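Local coordinates for transcriptional activator PlcR protein (Bacillus thuringiensis, PDB 3U3W), which activates transcription as a quorum-sensing virulence regulator, binding DNA through a helix-turn-helix domain in response to the signal peptide PapR, at residues Ser8-Ile13 and Arg36-Ala41. Residues are numbered along the deposited sequence; the frame is centred on the assembly and turned at random.
Sequences SEIKKI and RIESGA. With nucleotides of chain E; nucleotides of chain F.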
loop_
_atom_site.group_PDB
_atom_site.type_symbol
_atom_site.label_atom_id
_atom_site.label_comp_id
_atom_site.label_asym_id
_atom_site.label_seq_id
_atom_site.Cartn_x
_atom_site.Cartn_y
_atom_site.Cartn_z
ATOM N N SER A 8 -12.602 14.885 -20.169
ATOM C CA SER A 8 -12.375 13.805 -21.125
ATOM C C SER A 8 -11.846 12.526 -20.476
ATOM O O SER A 8 -11.955 11.447 -21.043
ATOM C CB SER A 8 -11.464 14.255 -22.267
ATOM O OG SER A 8 -10.362 14.986 -21.771
ATOM N N GLU A 9 -11.267 12.655 -19.293
ATOM C CA GLU A 9 -10.915 11.491 -18.497
ATOM C C GLU A 9 -12.188 10.768 -18.036
ATOM O O GLU A 9 -12.279 9.536 -18.065
ATOM C CB GLU A 9 -10.053 11.905 -17.304
ATOM C CG GLU A 9 -9.485 10.736 -16.509
ATOM C CD GLU A 9 -8.496 9.901 -17.311
ATOM O OE1 GLU A 9 -8.113 10.327 -18.426
ATOM O OE2 GLU A 9 -8.101 8.819 -16.824
ATOM N N ILE A 10 -13.185 11.540 -17.631
ATOM C CA ILE A 10 -14.474 10.955 -17.276
ATOM C C ILE A 10 -15.176 10.320 -18.485
ATOM O O ILE A 10 -15.758 9.240 -18.374
ATOM C CB ILE A 10 -15.394 11.991 -16.581
ATOM C CG1 ILE A 10 -14.887 12.270 -15.159
ATOM C CG2 ILE A 10 -16.842 11.509 -16.559
ATOM C CD1 ILE A 10 -15.703 13.289 -14.400
ATOM N N LYS A 11 -15.112 10.991 -19.635
ATOM C CA LYS A 11 -15.738 10.506 -20.867
ATOM C C LYS A 11 -15.019 9.269 -21.395
ATOM O O LYS A 11 -15.644 8.312 -21.850
ATOM C CB LYS A 11 -15.719 11.602 -21.936
ATOM C CG LYS A 11 -16.155 11.160 -23.343
ATOM C CD LYS A 11 -16.235 12.374 -24.274
ATOM C CE LYS A 11 -16.860 12.047 -25.626
ATOM N NZ LYS A 11 -15.866 11.540 -26.611
ATOM N N LYS A 12 -13.695 9.312 -21.335
ATOM C CA LYS A 12 -12.852 8.201 -21.749
ATOM C C LYS A 12 -13.175 6.936 -20.954
ATOM O O LYS A 12 -13.332 5.859 -21.528
ATOM C CB LYS A 12 -11.374 8.596 -21.598
ATOM C CG LYS A 12 -10.357 7.458 -21.680
ATOM C CD LYS A 12 -8.960 8.017 -21.981
ATOM C CE LYS A 12 -7.847 7.005 -21.711
ATOM N NZ LYS A 12 -7.492 6.905 -20.260
ATOM N N ILE A 13 -13.288 7.078 -19.633
ATOM C CA ILE A 13 -13.540 5.935 -18.759
ATOM C C ILE A 13 -14.996 5.453 -18.832
ATOM O O ILE A 13 -15.269 4.262 -18.671
ATOM C CB ILE A 13 -13.140 6.240 -17.289
ATOM C CG1 ILE A 13 -11.685 6.691 -17.217
ATOM C CG2 ILE A 13 -13.350 5.021 -16.410
ATOM C CD1 ILE A 13 -11.262 7.164 -15.857
ATOM N N ARG A 36 -22.053 18.316 -19.494
ATOM C CA ARG A 36 -21.326 19.539 -19.207
ATOM C C ARG A 36 -20.029 19.271 -18.441
ATOM O O ARG A 36 -19.045 19.986 -18.618
ATOM C CB ARG A 36 -22.207 20.543 -18.462
ATOM C CG ARG A 36 -23.301 21.185 -19.310
ATOM C CD ARG A 36 -23.828 22.427 -18.613
ATOM N NE ARG A 36 -25.206 22.748 -18.965
ATOM C CZ ARG A 36 -25.551 23.593 -19.929
ATOM N NH1 ARG A 36 -24.615 24.197 -20.653
ATOM N NH2 ARG A 36 -26.830 23.833 -20.169
ATOM N N ILE A 37 -20.034 18.245 -17.594
ATOM C CA ILE A 37 -18.822 17.801 -16.909
ATOM C C ILE A 37 -17.771 17.257 -17.890
ATOM O O ILE A 37 -16.583 17.566 -17.764
ATOM C CB ILE A 37 -19.132 16.748 -15.823
ATOM C CG1 ILE A 37 -19.873 17.401 -14.659
ATOM C CG2 ILE A 37 -17.856 16.091 -15.309
ATOM C CD1 ILE A 37 -20.440 16.411 -13.694
ATOM N N GLU A 38 -18.199 16.468 -18.875
ATOM C CA GLU A 38 -17.258 15.917 -19.861
ATOM C C GLU A 38 -16.708 16.946 -20.856
ATOM O O GLU A 38 -15.649 16.738 -21.436
ATOM C CB GLU A 38 -17.875 14.752 -20.628
ATOM C CG GLU A 38 -18.380 13.635 -19.751
ATOM C CD GLU A 38 -18.882 12.438 -20.548
ATOM O OE1 GLU A 38 -19.301 12.605 -21.726
ATOM O OE2 GLU A 38 -18.848 11.323 -19.982
ATOM N N SER A 39 -17.431 18.045 -21.052
ATOM C CA SER A 39 -17.009 19.080 -21.994
ATOM C C SER A 39 -16.081 20.105 -21.341
ATOM O O SER A 39 -15.527 20.968 -22.022
ATOM C CB SER A 39 -18.224 19.789 -22.610
ATOM O OG SER A 39 -18.758 20.764 -21.727
ATOM N N GLY A 40 -15.925 20.010 -20.025
ATOM C CA GLY A 40 -15.022 20.879 -19.296
ATOM C C GLY A 40 -15.651 22.178 -18.829
ATOM O O GLY A 40 -14.979 23.019 -18.242
ATOM N N ALA A 41 -16.946 22.338 -19.079
ATOM C CA ALA A 41 -17.651 23.590 -18.797
ATOM C C ALA A 41 -17.940 23.769 -17.315
ATOM O O ALA A 41 -18.384 24.828 -16.875
ATOM C CB ALA A 41 -18.957 23.644 -19.584
ATOM P P DT E 4 -23.075 22.380 -27.152
ATOM O OP1 DT E 4 -22.545 23.049 -28.361
ATOM O OP2 DT E 4 -22.189 22.133 -25.988
ATOM O "O5'" DT E 4 -24.346 23.217 -26.679
ATOM C "C5'" DT E 4 -25.206 23.769 -27.669
ATOM C "C4'" DT E 4 -26.362 24.494 -27.009
ATOM O "O4'" DT E 4 -27.207 23.519 -26.351
ATOM C "C3'" DT E 4 -25.958 25.494 -25.928
ATOM O "O3'" DT E 4 -26.888 26.548 -25.936
ATOM C "C2'" DT E 4 -26.141 24.677 -24.661
ATOM C "C1'" DT E 4 -27.444 24.003 -25.048
ATOM N N1 DT E 4 -27.828 22.889 -24.165
ATOM C C2 DT E 4 -29.170 22.645 -24.001
ATOM O O2 DT E 4 -30.029 23.303 -24.564
ATOM N N3 DT E 4 -29.455 21.599 -23.160
ATOM C C4 DT E 4 -28.545 20.798 -22.492
ATOM O O4 DT E 4 -28.902 19.879 -21.763
ATOM C C5 DT E 4 -27.152 21.112 -22.711
ATOM C C7 DT E 4 -26.078 20.310 -22.031
ATOM C C6 DT E 4 -26.862 22.134 -23.530
ATOM P P DG E 5 -26.422 28.052 -25.606
ATOM O OP1 DG E 5 -25.860 28.639 -26.844
ATOM O OP2 DG E 5 -25.592 28.025 -24.380
ATOM O "O5'" DG E 5 -27.800 28.790 -25.283
ATOM C "C5'" DG E 5 -28.868 28.581 -26.204
ATOM C "C4'" DG E 5 -30.213 28.861 -25.570
ATOM O "O4'" DG E 5 -30.691 27.706 -24.827
ATOM C "C3'" DG E 5 -30.226 30.028 -24.595
ATOM O "O3'" DG E 5 -31.507 30.641 -24.678
ATOM C "C2'" DG E 5 -29.982 29.331 -23.260
ATOM C "C1'" DG E 5 -30.733 28.016 -23.447
ATOM N N9 DG E 5 -30.137 26.888 -22.743
ATOM C C8 DG E 5 -28.805 26.543 -22.681
ATOM N N7 DG E 5 -28.583 25.466 -21.981
ATOM C C5 DG E 5 -29.850 25.077 -21.559
ATOM C C6 DG E 5 -30.252 23.984 -20.768
ATOM O O6 DG E 5 -29.547 23.109 -20.265
ATOM N N1 DG E 5 -31.628 23.958 -20.580
ATOM C C2 DG E 5 -32.517 24.873 -21.085
ATOM N N2 DG E 5 -33.810 24.677 -20.787
ATOM N N3 DG E 5 -32.157 25.902 -21.830
ATOM C C4 DG E 5 -30.817 25.938 -22.022
ATOM P P DG F 13 -28.539 17.862 -11.135
ATOM O OP1 DG F 13 -28.827 16.871 -10.068
ATOM O OP2 DG F 13 -27.811 17.416 -12.353
ATOM O "O5'" DG F 13 -29.906 18.542 -11.595
ATOM C "C5'" DG F 13 -30.721 19.247 -10.668
ATOM C "C4'" DG F 13 -31.976 19.756 -11.358
ATOM O "O4'" DG F 13 -31.662 20.846 -12.264
ATOM C "C3'" DG F 13 -32.738 18.735 -12.196
ATOM O "O3'" DG F 13 -34.121 18.970 -11.997
ATOM C "C2'" DG F 13 -32.309 19.034 -13.629
ATOM C "C1'" DG F 13 -32.045 20.534 -13.591
ATOM N N9 DG F 13 -30.946 20.983 -14.443
ATOM C C8 DG F 13 -29.696 20.415 -14.575
ATOM N N7 DG F 13 -28.902 21.046 -15.405
ATOM C C5 DG F 13 -29.680 22.109 -15.848
ATOM C C6 DG F 13 -29.357 23.137 -16.759
ATOM O O6 DG F 13 -28.291 23.314 -17.368
ATOM N N1 DG F 13 -30.432 24.007 -16.930
ATOM C C2 DG F 13 -31.656 23.897 -16.296
ATOM N N2 DG F 13 -32.572 24.837 -16.586
ATOM N N3 DG F 13 -31.969 22.936 -15.433
ATOM C C4 DG F 13 -30.935 22.083 -15.264
#
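Helix-to-helix packing inside the helix-turn-helix DNA-binding domain joins the first helix, 4-16, to the C-terminal end of helix 31-38, which presents an arginine to the base pairs. The contact is a worked example of a recognition helix with an inward and an outward side. Gly40, with positive phi, leaves helical geometry in a Schellman motif whose two backbone bonds are weak. Inward, Ile10 and Ile37 cross obliquely, CD1 of Ile10 meeting CG2 of Ile37 at 3.6 Å; Ile48 and Ile52 of helix 46-56 also touch Ile37 and extend this apolar core.

Beside them lies the buried Glu38. Its CG stands anti to the carbonyl carbon (chi1 -56°) and the chain then runs extended, so the side chain crosses that of Lys11 at about a right angle. CD of Glu38 comes to 3.6 Å from CB of Lys11, while OE2 of Glu38 approaches CA of Lys11 at 3.3 Å. The Lys11 amine leads away from Glu38, its NZ 6.1 Å from OE1 of Glu38. The acid's charge is met by a salt bridge from OE2 to Arg14, one turn further along helix 4-16, and OE1 accepts a hydrogen bond from Gln21.

Outward, Arg36 extends from CG to NE into the DNA. Its NH2 donates to N7 of DG5 of chain E at 3.0 Å, more weakly to O6 of the same base, and to O6 of DG13 of chain F at 3.2 Å, thus touching guanines of both strands. The methyl C7 of DT4 of chain E sits over the centre of one guanidinium face, 3.9 Å above its plane.

The isoleucine contact and the salt bridge of the buried Glu38 to Arg14 thus tie the two helices together, and the nearby Arg14 would probably keep Glu38 ionised.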